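Local coordinates for protein transmembrane oligosaccharyl transferase (Archaeoglobus fulgidus, PDB 3WAJ) that belongs to the STT3/AglB family of membrane enzymes, joining a metal-binding, multi-helix transmembrane part of the GT-C clan to a large globular part, at residues W39-G44 and L105-A110; G45-Y50 and F159-I164; Y52-N57 and F85-G90; Y553-E558 and N568-G573. One frame throughout, in Å; residues are numbered along the deposited sequence.

Contact 1: residues W39-G44 and L105-A110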
# COMPACT_ATOMS: atom_id res chain seq x y z
N TRP A 39 -18.94 -5.86 9.95
CA TRP A 39 -19.05 -5.30 11.29
C TRP A 39 -18.86 -3.78 11.29
O TRP A 39 -19.29 -3.11 12.22
CB TRP A 39 -18.07 -6.00 12.24
CG TRP A 39 -16.85 -6.51 11.55
CD1 TRP A 39 -16.66 -7.77 11.04
CD2 TRP A 39 -15.65 -5.77 11.27
NE1 TRP A 39 -15.41 -7.86 10.47
CE2 TRP A 39 -14.77 -6.65 10.60
CE3 TRP A 39 -15.24 -4.46 11.52
CZ2 TRP A 39 -13.49 -6.25 10.17
CZ3 TRP A 39 -13.98 -4.07 11.12
CH2 TRP A 39 -13.12 -4.95 10.43
N THR A 40 -18.22 -3.26 10.25
CA THR A 40 -18.18 -1.82 9.99
C THR A 40 -18.19 -1.66 8.48
O THR A 40 -18.20 -2.67 7.76
CB THR A 40 -16.89 -1.18 10.56
OG1 THR A 40 -17.06 0.24 10.68
CG2 THR A 40 -15.71 -1.46 9.63
N VAL A 41 -18.20 -0.43 7.95
CA VAL A 41 -17.98 -0.31 6.51
C VAL A 41 -16.49 -0.20 6.31
O VAL A 41 -15.82 0.70 6.84
CB VAL A 41 -18.82 0.79 5.79
CG1 VAL A 41 -19.10 1.93 6.69
CG2 VAL A 41 -18.11 1.26 4.48
N ARG A 42 -15.98 -1.14 5.55
CA ARG A 42 -14.59 -1.52 5.64
C ARG A 42 -13.93 -1.31 4.28
O ARG A 42 -14.10 -2.12 3.37
CB ARG A 42 -14.54 -2.99 6.08
CG ARG A 42 -13.21 -3.65 6.02
CD ARG A 42 -13.32 -5.11 6.44
NE ARG A 42 -12.00 -5.73 6.39
CZ ARG A 42 -11.64 -6.63 5.50
NH1 ARG A 42 -12.52 -7.05 4.59
NH2 ARG A 42 -10.41 -7.12 5.52
N LEU A 43 -13.21 -0.20 4.16
CA LEU A 43 -12.50 0.16 2.94
C LEU A 43 -11.32 -0.79 2.79
O LEU A 43 -10.83 -1.33 3.77
CB LEU A 43 -12.00 1.63 3.00
CG LEU A 43 -13.06 2.73 3.13
CD1 LEU A 43 -12.43 4.12 3.32
CD2 LEU A 43 -13.99 2.74 1.93
N GLY A 44 -10.86 -0.99 1.56
CA GLY A 44 -9.79 -1.94 1.31
C GLY A 44 -8.41 -1.41 1.67
O GLY A 44 -8.22 -0.20 1.87
N LEU A 105 -19.82 8.28 5.08
CA LEU A 105 -18.80 8.74 4.13
C LEU A 105 -18.15 7.54 3.46
O LEU A 105 -18.10 7.47 2.23
CB LEU A 105 -17.74 9.55 4.86
CG LEU A 105 -17.03 10.69 4.13
CD1 LEU A 105 -15.57 10.78 4.56
CD2 LEU A 105 -17.15 10.59 2.60
N ARG A 106 -17.67 6.61 4.28
CA ARG A 106 -16.99 5.41 3.81
C ARG A 106 -17.82 4.63 2.80
O ARG A 106 -17.31 4.18 1.76
CB ARG A 106 -16.60 4.51 5.00
CG ARG A 106 -15.23 4.85 5.60
CD ARG A 106 -14.86 3.91 6.75
NE ARG A 106 -15.28 4.47 8.02
CZ ARG A 106 -15.74 3.77 9.04
NH1 ARG A 106 -15.85 2.46 8.96
NH2 ARG A 106 -16.08 4.39 10.15
N ALA A 107 -19.11 4.48 3.11
CA ALA A 107 -20.04 3.78 2.22
C ALA A 107 -20.05 4.43 0.84
O ALA A 107 -19.82 3.76 -0.19
CB ALA A 107 -21.44 3.79 2.81
N VAL A 108 -20.32 5.74 0.81
CA VAL A 108 -20.24 6.48 -0.45
C VAL A 108 -18.88 6.25 -1.15
O VAL A 108 -18.84 5.82 -2.30
CB VAL A 108 -20.54 7.99 -0.26
CG1 VAL A 108 -20.29 8.76 -1.56
CG2 VAL A 108 -21.98 8.20 0.20
N LEU A 109 -17.78 6.51 -0.44
CA LEU A 109 -16.45 6.34 -1.02
C LEU A 109 -16.24 4.93 -1.55
O LEU A 109 -15.57 4.75 -2.56
CB LEU A 109 -15.36 6.69 -0.01
CG LEU A 109 -15.44 8.10 0.52
CD1 LEU A 109 -14.23 8.41 1.39
CD2 LEU A 109 -15.58 9.12 -0.63
N ALA A 110 -16.82 3.94 -0.88
CA ALA A 110 -16.69 2.53 -1.29
C ALA A 110 -17.15 2.27 -2.72
O ALA A 110 -16.57 1.44 -3.43
CB ALA A 110 -17.43 1.60 -0.31
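Thr-40 meets Arg-106 through its hydroxyl: Arg-106 NH1 donates to Thr-40 OG1 over 3.1 Å, the oxygen lying in the guanidinium plane and the two side chains crossing at about a right angle. OG1 stands anti to the backbone N of its residue (chi1 -162°), the rotation that brings it to the arginine. At Val-41 the same NH1 finds a second acceptor, the carbonyl O, at 2.8 Å; it arrives in the carbonyl plane on a lone pair, with a C=O...N angle of 142°. One nitrogen therefore ties side chain and backbone of successive loop residues. The valine also packs, CG2 resting 3.6 Å from Arg-106 CB and close to the helix backbone at Ala-107. Farther on, Leu-43 uses both methyls: CD1 lies 3.7 Å from Arg-106 CG, while CD2 reaches toward Arg-106 O and the methyl of Ala-110. The arginine thus serves twice, its stem as an apolar surface and its head as a donor to a buried loop; its chain bends at chi3 (-93°), which turns NE away from the extended line. Tyr-52 and Tyr-504 add weak hydrogen bonds to the guanidinium. The loop, running from helix 33-36 into helix 47-60, lies against helix 102-118, and Tyr-52 of helix 47-60 touches both Leu-43 and Leu-105.

Contact 2: residues G45-Y50 and F159-I164. With ZN (zinc ion), chain B; SO4 (sulfate ion), chain C.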
# COMPACT_ATOMS: atom_id res chain seq x y z
N GLY A 45 -7.45 -2.34 1.75
CA GLY A 45 -6.03 -2.03 1.85
C GLY A 45 -5.63 -0.96 2.85
O GLY A 45 -6.15 -0.90 3.96
N ASN A 46 -4.67 -0.11 2.45
CA ASN A 46 -4.25 0.99 3.30
C ASN A 46 -4.59 2.34 2.67
O ASN A 46 -5.16 3.21 3.31
CB ASN A 46 -2.74 0.93 3.54
CG ASN A 46 -2.27 -0.43 4.00
OD1 ASN A 46 -2.86 -1.04 4.90
ND2 ASN A 46 -1.18 -0.90 3.40
N ASP A 47 -4.21 2.50 1.41
CA ASP A 47 -4.39 3.79 0.74
C ASP A 47 -5.82 4.36 0.66
O ASP A 47 -6.00 5.57 0.79
CB ASP A 47 -3.71 3.78 -0.64
CG ASP A 47 -2.19 3.68 -0.53
OD1 ASP A 47 -1.64 4.06 0.54
OD2 ASP A 47 -1.56 3.23 -1.52
N PRO A 48 -6.84 3.49 0.48
CA PRO A 48 -8.20 4.04 0.55
C PRO A 48 -8.51 4.68 1.90
O PRO A 48 -9.30 5.62 1.95
CB PRO A 48 -9.09 2.82 0.31
CG PRO A 48 -8.23 1.89 -0.52
CD PRO A 48 -6.84 2.08 0.05
N TRP A 49 -7.90 4.20 2.98
CA TRP A 49 -8.11 4.87 4.27
C TRP A 49 -7.53 6.28 4.29
O TRP A 49 -8.05 7.16 4.99
CB TRP A 49 -7.56 4.02 5.42
CG TRP A 49 -8.36 2.75 5.54
CD1 TRP A 49 -8.18 1.60 4.83
CD2 TRP A 49 -9.51 2.52 6.38
NE1 TRP A 49 -9.13 0.66 5.19
CE2 TRP A 49 -9.96 1.21 6.14
CE3 TRP A 49 -10.20 3.30 7.31
CZ2 TRP A 49 -11.06 0.64 6.80
CZ3 TRP A 49 -11.31 2.74 7.98
CH2 TRP A 49 -11.72 1.42 7.72
N TYR A 50 -6.46 6.51 3.54
CA TYR A 50 -5.85 7.83 3.51
C TYR A 50 -6.64 8.79 2.62
O TYR A 50 -6.78 9.98 2.96
CB TYR A 50 -4.37 7.77 3.09
CG TYR A 50 -3.67 9.06 3.41
CD1 TYR A 50 -3.35 9.38 4.73
CD2 TYR A 50 -3.37 9.98 2.41
CE1 TYR A 50 -2.72 10.57 5.06
CE2 TYR A 50 -2.71 11.19 2.73
CZ TYR A 50 -2.40 11.47 4.06
OH TYR A 50 -1.78 12.65 4.40
N PHE A 159 -12.25 -0.32 -2.60
CA PHE A 159 -10.86 0.02 -2.85
C PHE A 159 -10.70 1.39 -3.47
O PHE A 159 -10.22 1.54 -4.60
CB PHE A 159 -10.10 -1.03 -3.67
CG PHE A 159 -8.64 -1.06 -3.35
CD1 PHE A 159 -8.15 -1.89 -2.35
CD2 PHE A 159 -7.76 -0.18 -3.98
CE1 PHE A 159 -6.80 -1.89 -2.02
CE2 PHE A 159 -6.40 -0.16 -3.66
CZ PHE A 159 -5.92 -1.01 -2.67
N ASN A 160 -11.09 2.41 -2.71
CA ASN A 160 -11.15 3.76 -3.22
C ASN A 160 -9.76 4.39 -3.34
O ASN A 160 -9.35 5.17 -2.48
CB ASN A 160 -12.04 4.63 -2.33
CG ASN A 160 -12.23 5.99 -2.89
OD1 ASN A 160 -12.36 6.16 -4.11
ND2 ASN A 160 -12.20 7.00 -2.03
N ASP A 161 -9.06 4.04 -4.41
CA ASP A 161 -7.70 4.48 -4.65
C ASP A 161 -7.66 5.04 -6.08
O ASP A 161 -8.64 4.89 -6.82
CB ASP A 161 -6.72 3.30 -4.46
CG ASP A 161 -5.30 3.75 -4.17
OD1 ASP A 161 -4.95 4.92 -4.42
OD2 ASP A 161 -4.52 2.90 -3.69
N HIS A 162 -6.56 5.68 -6.46
CA HIS A 162 -6.53 6.39 -7.73
C HIS A 162 -6.09 5.52 -8.92
O HIS A 162 -6.05 6.01 -10.05
CB HIS A 162 -5.64 7.64 -7.61
CG HIS A 162 -4.23 7.34 -7.20
ND1 HIS A 162 -3.64 7.92 -6.09
CD2 HIS A 162 -3.29 6.53 -7.74
CE1 HIS A 162 -2.39 7.48 -5.97
NE2 HIS A 162 -2.16 6.63 -6.96
N HIS A 163 -5.77 4.26 -8.68
CA HIS A 163 -5.22 3.42 -9.76
C HIS A 163 -6.26 3.14 -10.86
O HIS A 163 -5.91 3.06 -12.04
CB HIS A 163 -4.59 2.11 -9.24
CG HIS A 163 -3.61 2.31 -8.13
ND1 HIS A 163 -2.37 2.90 -8.33
CD2 HIS A 163 -3.66 2.01 -6.80
CE1 HIS A 163 -1.72 2.96 -7.18
NE2 HIS A 163 -2.48 2.41 -6.25
N ILE A 164 -7.53 2.99 -10.49
CA ILE A 164 -8.55 2.83 -11.52
C ILE A 164 -8.61 4.10 -12.36
O ILE A 164 -8.79 4.03 -13.57
CB ILE A 164 -9.95 2.45 -10.96
CG1 ILE A 164 -10.97 2.33 -12.10
CG2 ILE A 164 -10.44 3.45 -9.93
CD1 ILE A 164 -10.69 1.18 -13.06
ZN ZN B . -2.38 2.60 -4.10
S SO4 C . 1.17 5.74 -5.74
O1 SO4 C . 0.40 5.99 -4.51
O2 SO4 C . 2.39 6.55 -5.68
O3 SO4 C . 1.49 4.32 -5.81
O4 SO4 C . 0.42 6.11 -6.95
O HOH W 1 -2.47 4.87 -3.99
O HOH W 2 0.12 2.37 -4.26
O HOH W 3 -2.14 1.07 -2.58
O HOH W 4 -11.65 6.14 0.61
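The zinc site brings Asp-47 to Asp-161 and His-163, whose spacing is consistent with the DXD-like motifs of the GT-C clan. Asp-161 OD2 and His-163 NE2 each bind the metal at 2.2 Å, whereas Asp-47 OD2 stands back at 2.8 Å; three waters complete the shell. The two aspartate side chains cross obliquely, with carboxylate planes 84° apart, and Asp-47 CB touches Asp-161 OD2 at 3.3 Å. His-162 N donates to Asp-161 OD1 over 2.7 Å, on its anti side and 27° out of the carboxylate plane, while OD2 holds the zinc. Next to the site, Pro-48 CG sits over the centre of the Phe-159 ring, 4.0 Å from the centroid, a CH-pi contact almost on the ring normal. Pro-48 CA also points a C-H at Asn-160 O, and a water joins Pro-48 O to Asn-160 ND2. His-162 NE2 donates to a sulfate oxygen, O4, at 2.6 Å; Arg-426 and His-81 bind the same anion, which probably came from the crystallisation liquor and may mark an anion-accepting corner. Residues 159-164 thus supply the two short protein bonds to zinc, and Asp-47 adds a longer one while accepting from zinc-bound water.

Contact 3: residues Y52-N57 and F85-G90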
# COMPACT_ATOMS: atom_id res chain seq x y z
N TYR A 52 -9.79 8.62 2.41
CA TYR A 52 -10.84 8.86 3.38
C TYR A 52 -10.44 10.00 4.32
O TYR A 52 -11.21 10.94 4.52
CB TYR A 52 -11.10 7.55 4.12
CG TYR A 52 -11.96 7.60 5.35
CD1 TYR A 52 -11.50 7.04 6.55
CD2 TYR A 52 -13.24 8.15 5.32
CE1 TYR A 52 -12.28 7.02 7.69
CE2 TYR A 52 -14.04 8.15 6.49
CZ TYR A 52 -13.54 7.57 7.66
OH TYR A 52 -14.29 7.55 8.81
N ARG A 53 -9.23 9.91 4.87
CA ARG A 53 -8.70 10.94 5.76
C ARG A 53 -8.71 12.30 5.04
O ARG A 53 -9.13 13.31 5.61
CB ARG A 53 -7.29 10.55 6.24
CG ARG A 53 -6.56 11.59 7.12
CD ARG A 53 -5.93 12.77 6.30
NE ARG A 53 -5.20 13.67 7.19
CZ ARG A 53 -5.79 14.52 8.03
NH1 ARG A 53 -7.11 14.62 8.06
NH2 ARG A 53 -5.05 15.28 8.83
N LEU A 54 -8.23 12.31 3.80
CA LEU A 54 -8.16 13.55 3.03
C LEU A 54 -9.55 14.09 2.68
O LEU A 54 -9.80 15.29 2.81
CB LEU A 54 -7.33 13.36 1.76
CG LEU A 54 -5.84 13.07 1.93
CD1 LEU A 54 -5.17 12.92 0.53
CD2 LEU A 54 -5.19 14.17 2.75
N ILE A 55 -10.45 13.22 2.23
CA ILE A 55 -11.77 13.65 1.79
C ILE A 55 -12.58 14.27 2.95
O ILE A 55 -13.21 15.31 2.80
CB ILE A 55 -12.52 12.49 1.09
CG1 ILE A 55 -11.91 12.23 -0.28
CG2 ILE A 55 -14.02 12.80 0.95
CD1 ILE A 55 -12.32 10.90 -0.93
N GLU A 56 -12.52 13.64 4.11
CA GLU A 56 -13.13 14.15 5.33
C GLU A 56 -12.61 15.55 5.66
O GLU A 56 -13.38 16.46 5.98
CB GLU A 56 -12.77 13.19 6.47
CG GLU A 56 -13.68 13.23 7.70
CD GLU A 56 -13.62 11.93 8.50
OE1 GLU A 56 -12.84 11.03 8.11
OE2 GLU A 56 -14.34 11.79 9.50
N ASN A 57 -11.30 15.72 5.60
CA ASN A 57 -10.69 17.01 5.87
C ASN A 57 -11.06 18.05 4.79
O ASN A 57 -11.30 19.22 5.08
CB ASN A 57 -9.17 16.86 5.97
CG ASN A 57 -8.48 18.17 6.24
OD1 ASN A 57 -8.45 19.04 5.37
ND2 ASN A 57 -7.92 18.31 7.44
N PHE A 85 -7.99 15.01 -8.05
CA PHE A 85 -9.15 14.42 -8.72
C PHE A 85 -10.03 13.59 -7.77
O PHE A 85 -11.23 13.83 -7.63
CB PHE A 85 -8.80 13.57 -9.94
CG PHE A 85 -9.99 12.82 -10.48
CD1 PHE A 85 -10.15 11.47 -10.24
CD2 PHE A 85 -11.00 13.50 -11.17
CE1 PHE A 85 -11.28 10.78 -10.70
CE2 PHE A 85 -12.13 12.82 -11.65
CZ PHE A 85 -12.27 11.46 -11.41
N LEU A 86 -9.42 12.60 -7.13
CA LEU A 86 -10.18 11.68 -6.28
C LEU A 86 -10.56 12.36 -4.98
O LEU A 86 -11.64 12.12 -4.46
CB LEU A 86 -9.38 10.41 -5.99
CG LEU A 86 -10.09 9.04 -5.99
CD1 LEU A 86 -9.37 8.05 -5.06
CD2 LEU A 86 -11.57 9.14 -5.67
N VAL A 87 -9.67 13.20 -4.44
CA VAL A 87 -10.04 13.93 -3.23
C VAL A 87 -11.32 14.74 -3.49
O VAL A 87 -12.28 14.62 -2.75
CB VAL A 87 -8.91 14.83 -2.68
CG1 VAL A 87 -9.40 15.54 -1.41
CG2 VAL A 87 -7.68 14.00 -2.34
N TYR A 88 -11.35 15.53 -4.56
CA TYR A 88 -12.55 16.31 -4.85
C TYR A 88 -13.72 15.43 -5.26
O TYR A 88 -14.80 15.61 -4.71
CB TYR A 88 -12.27 17.45 -5.85
CG TYR A 88 -11.51 18.59 -5.21
CD1 TYR A 88 -12.15 19.50 -4.39
CD2 TYR A 88 -10.14 18.71 -5.37
CE1 TYR A 88 -11.45 20.53 -3.77
CE2 TYR A 88 -9.43 19.73 -4.76
CZ TYR A 88 -10.09 20.64 -3.97
OH TYR A 88 -9.38 21.66 -3.37
N LEU A 89 -13.51 14.48 -6.17
CA LEU A 89 -14.60 13.53 -6.51
C LEU A 89 -15.28 12.98 -5.26
O LEU A 89 -16.51 12.99 -5.15
CB LEU A 89 -14.11 12.38 -7.39
CG LEU A 89 -15.20 11.36 -7.79
CD1 LEU A 89 -16.40 12.06 -8.44
CD2 LEU A 89 -14.66 10.30 -8.74
N GLY A 90 -14.47 12.53 -4.29
CA GLY A 90 -15.00 11.98 -3.04
C GLY A 90 -15.62 13.00 -2.09
O GLY A 90 -16.62 12.71 -1.40
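Ile-55 reaches helix 84-96 with CG1 anti to its carbonyl carbon (chi1 -73°), and a nearly straight chi2 of 166° carries CD1 onward until it lies 3.6 Å from Gly-90 CA. The same rotation sets CG2 anti to the backbone N and lays it on the glycine backbone, 3.4 Å from Gly-90 C. CG1, between them, approaches Val-87 O at 3.5 Å. Because Gly-90 bears no side chain, the isoleucine can rest directly on the partner helix, bounded by Leu-86 O, Val-87 and Gly-90. Beside it, at the neighbouring residue Leu-54, CD1 meets Val-87 CG2 at 4.0 Å, the two side chains crossing at about a right angle. The short helical segments cross at -57° with axes 8.8 Å apart. This is apolar helix-helix packing within the STT3 N-terminal part of the chain, and since Leu-109 of helix 102-118 also touches Ile-55, three helices meet at this side chain. Arg-53 is engaged elsewhere, in salt bridges to Glu-558 and Asp-69. Chemically the interface sets aliphatic carbon against aliphatic carbon and helix backbone; its hold comes from shape and dispersion, and Val-87 O, although touched by CG1, has Ser-91 OG as a polar partner.

Contact 4: residues Y553-E558 and N568-G573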
# COMPACT_ATOMS: atom_id res chain seq x y z
N TYR A 553 0.73 0.02 8.80
CA TYR A 553 -0.46 0.29 9.60
C TYR A 553 -0.77 1.79 9.78
O TYR A 553 -1.79 2.14 10.37
CB TYR A 553 -0.32 -0.44 10.97
CG TYR A 553 -0.03 -1.91 10.76
CD1 TYR A 553 -0.94 -2.70 10.05
CD2 TYR A 553 1.13 -2.52 11.24
CE1 TYR A 553 -0.71 -4.06 9.82
CE2 TYR A 553 1.37 -3.90 11.01
CZ TYR A 553 0.45 -4.66 10.29
OH TYR A 553 0.65 -6.02 10.03
N GLY A 554 0.11 2.65 9.25
CA GLY A 554 0.02 4.09 9.46
C GLY A 554 -1.31 4.72 9.09
O GLY A 554 -1.89 5.53 9.84
N HIS A 555 -1.82 4.35 7.91
CA HIS A 555 -3.09 4.89 7.45
C HIS A 555 -4.27 4.52 8.35
O HIS A 555 -5.13 5.38 8.65
CB HIS A 555 -3.33 4.56 5.96
CG HIS A 555 -2.38 5.27 5.04
ND1 HIS A 555 -1.63 6.36 5.43
CD2 HIS A 555 -2.06 5.04 3.74
CE1 HIS A 555 -0.89 6.77 4.41
NE2 HIS A 555 -1.14 5.98 3.38
N TRP A 556 -4.32 3.26 8.81
CA TRP A 556 -5.36 2.83 9.76
C TRP A 556 -5.29 3.59 11.08
O TRP A 556 -6.32 4.02 11.62
CB TRP A 556 -5.25 1.34 10.05
CG TRP A 556 -5.41 0.46 8.85
CD1 TRP A 556 -5.88 0.82 7.61
CD2 TRP A 556 -5.12 -0.94 8.78
NE1 TRP A 556 -5.90 -0.28 6.77
CE2 TRP A 556 -5.43 -1.37 7.47
CE3 TRP A 556 -4.63 -1.87 9.69
CZ2 TRP A 556 -5.25 -2.69 7.05
CZ3 TRP A 556 -4.45 -3.18 9.28
CH2 TRP A 556 -4.74 -3.58 7.97
N ILE A 557 -4.08 3.75 11.61
CA ILE A 557 -3.89 4.41 12.89
C ILE A 557 -4.42 5.83 12.80
O ILE A 557 -5.17 6.28 13.65
CB ILE A 557 -2.40 4.43 13.32
CG1 ILE A 557 -1.96 3.02 13.72
CG2 ILE A 557 -2.19 5.37 14.51
CD1 ILE A 557 -0.49 2.92 14.11
N GLU A 558 -4.06 6.52 11.72
CA GLU A 558 -4.54 7.88 11.51
C GLU A 558 -6.04 7.96 11.22
O GLU A 558 -6.74 8.76 11.84
CB GLU A 558 -3.78 8.51 10.35
CG GLU A 558 -4.24 9.92 10.03
CD GLU A 558 -3.33 10.58 8.99
OE1 GLU A 558 -2.51 9.86 8.37
OE2 GLU A 558 -3.43 11.82 8.81
N ASN A 568 4.47 5.21 7.94
CA ASN A 568 3.46 5.41 6.90
C ASN A 568 3.52 4.34 5.84
O ASN A 568 4.61 3.82 5.55
CB ASN A 568 3.85 6.66 6.06
CG ASN A 568 3.17 7.90 6.51
OD1 ASN A 568 2.13 7.83 7.16
ND2 ASN A 568 3.74 9.05 6.19
N PRO A 569 2.40 4.09 5.16
CA PRO A 569 2.45 3.28 3.94
C PRO A 569 3.05 3.99 2.72
O PRO A 569 3.10 3.39 1.65
CB PRO A 569 0.98 2.90 3.72
CG PRO A 569 0.37 2.97 5.13
CD PRO A 569 1.03 4.20 5.70
N PHE A 570 3.49 5.25 2.87
CA PHE A 570 4.38 5.88 1.89
C PHE A 570 5.83 5.57 2.22
O PHE A 570 6.73 6.16 1.62
CB PHE A 570 4.25 7.41 1.89
CG PHE A 570 2.84 7.89 1.80
CD1 PHE A 570 1.98 7.37 0.84
CD2 PHE A 570 2.35 8.82 2.70
CE1 PHE A 570 0.67 7.79 0.77
CE2 PHE A 570 1.03 9.23 2.64
CZ PHE A 570 0.20 8.73 1.68
N GLN A 571 6.04 4.69 3.20
CA GLN A 571 7.36 4.29 3.70
C GLN A 571 8.16 5.41 4.38
O GLN A 571 9.39 5.37 4.41
CB GLN A 571 8.18 3.58 2.62
CG GLN A 571 7.51 2.27 2.13
CD GLN A 571 8.21 1.64 0.93
OE1 GLN A 571 9.22 2.16 0.43
NE2 GLN A 571 7.69 0.52 0.47
N ALA A 572 7.44 6.39 4.94
CA ALA A 572 8.04 7.38 5.83
C ALA A 572 8.16 6.80 7.26
O ALA A 572 7.33 6.00 7.67
CB ALA A 572 7.20 8.63 5.86
N GLY A 573 9.19 7.23 8.00
CA GLY A 573 9.30 6.88 9.41
C GLY A 573 9.76 5.46 9.73
O GLY A 573 9.66 5.01 10.87
O HOH W 5 -1.02 8.03 7.83
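His-555 presents a face to Pro-569 and an edge to Phe-570. Pro-569 CD sits over the centre of the imidazole, 3.4 Å from its centroid and 9° off the normal, a close CH-pi contact in which the two side chains run alongside each other in opposing senses. The edge carrying NE2 and CE1 points at the face of Phe-570: this is a T-shaped pair with centroids 4.8 Å apart and planes at 64°, His-555 NE2 coming 3.5 Å from Phe-570 CZ. Tyr-553 and Gly-554 close the WWDYG motif of the STT3 family, and Gly-554 CA, without a side chain, lies 3.9 Å from Pro-569 CD. Across the contact, Asn-568 to Gln-571 form a type I turn whose two central residues are the proline over the imidazole face and the phenylalanine at its edge. A water in the imidazole plane lies 3.0 Å from His-555 ND1, donates to Asn-568 OD1 and approaches the Glu-558 carboxylate. Tyr-50 of helix 47-60 stacks on His-555 and meets Phe-570 edge-to-face. With proline, phenyl ring, stacked tyrosine and a water at ND1 about it, the imidazole is probably restricted in its rotation by mixed aromatic and polar contacts.

How the contacts relate
Contacts 1, 2 and 3 cluster round helix 47-60, their centres about 11 to 13 Å apart. Loop 39-44 leads toward that helix, whose first turn serves contact 2 and whose next turns serve contact 3; the partner helices 84-96 and 102-118 follow each other in the chain. In sequence, contacts 1 and 2 interlock, and contact 3 falls within the span of both. Contact 4 comes much later, in the AglB core domain, centre to centre about 13 Å from contact 2 and about 19 Å from contact 1. A probable Gly-45 O to Trp-556 NE1 hydrogen bond, before the helix, and the Arg-53 to Glu-558 salt bridge, on it, tie the two regions, so the core domain borders the zinc site's neighbourhood.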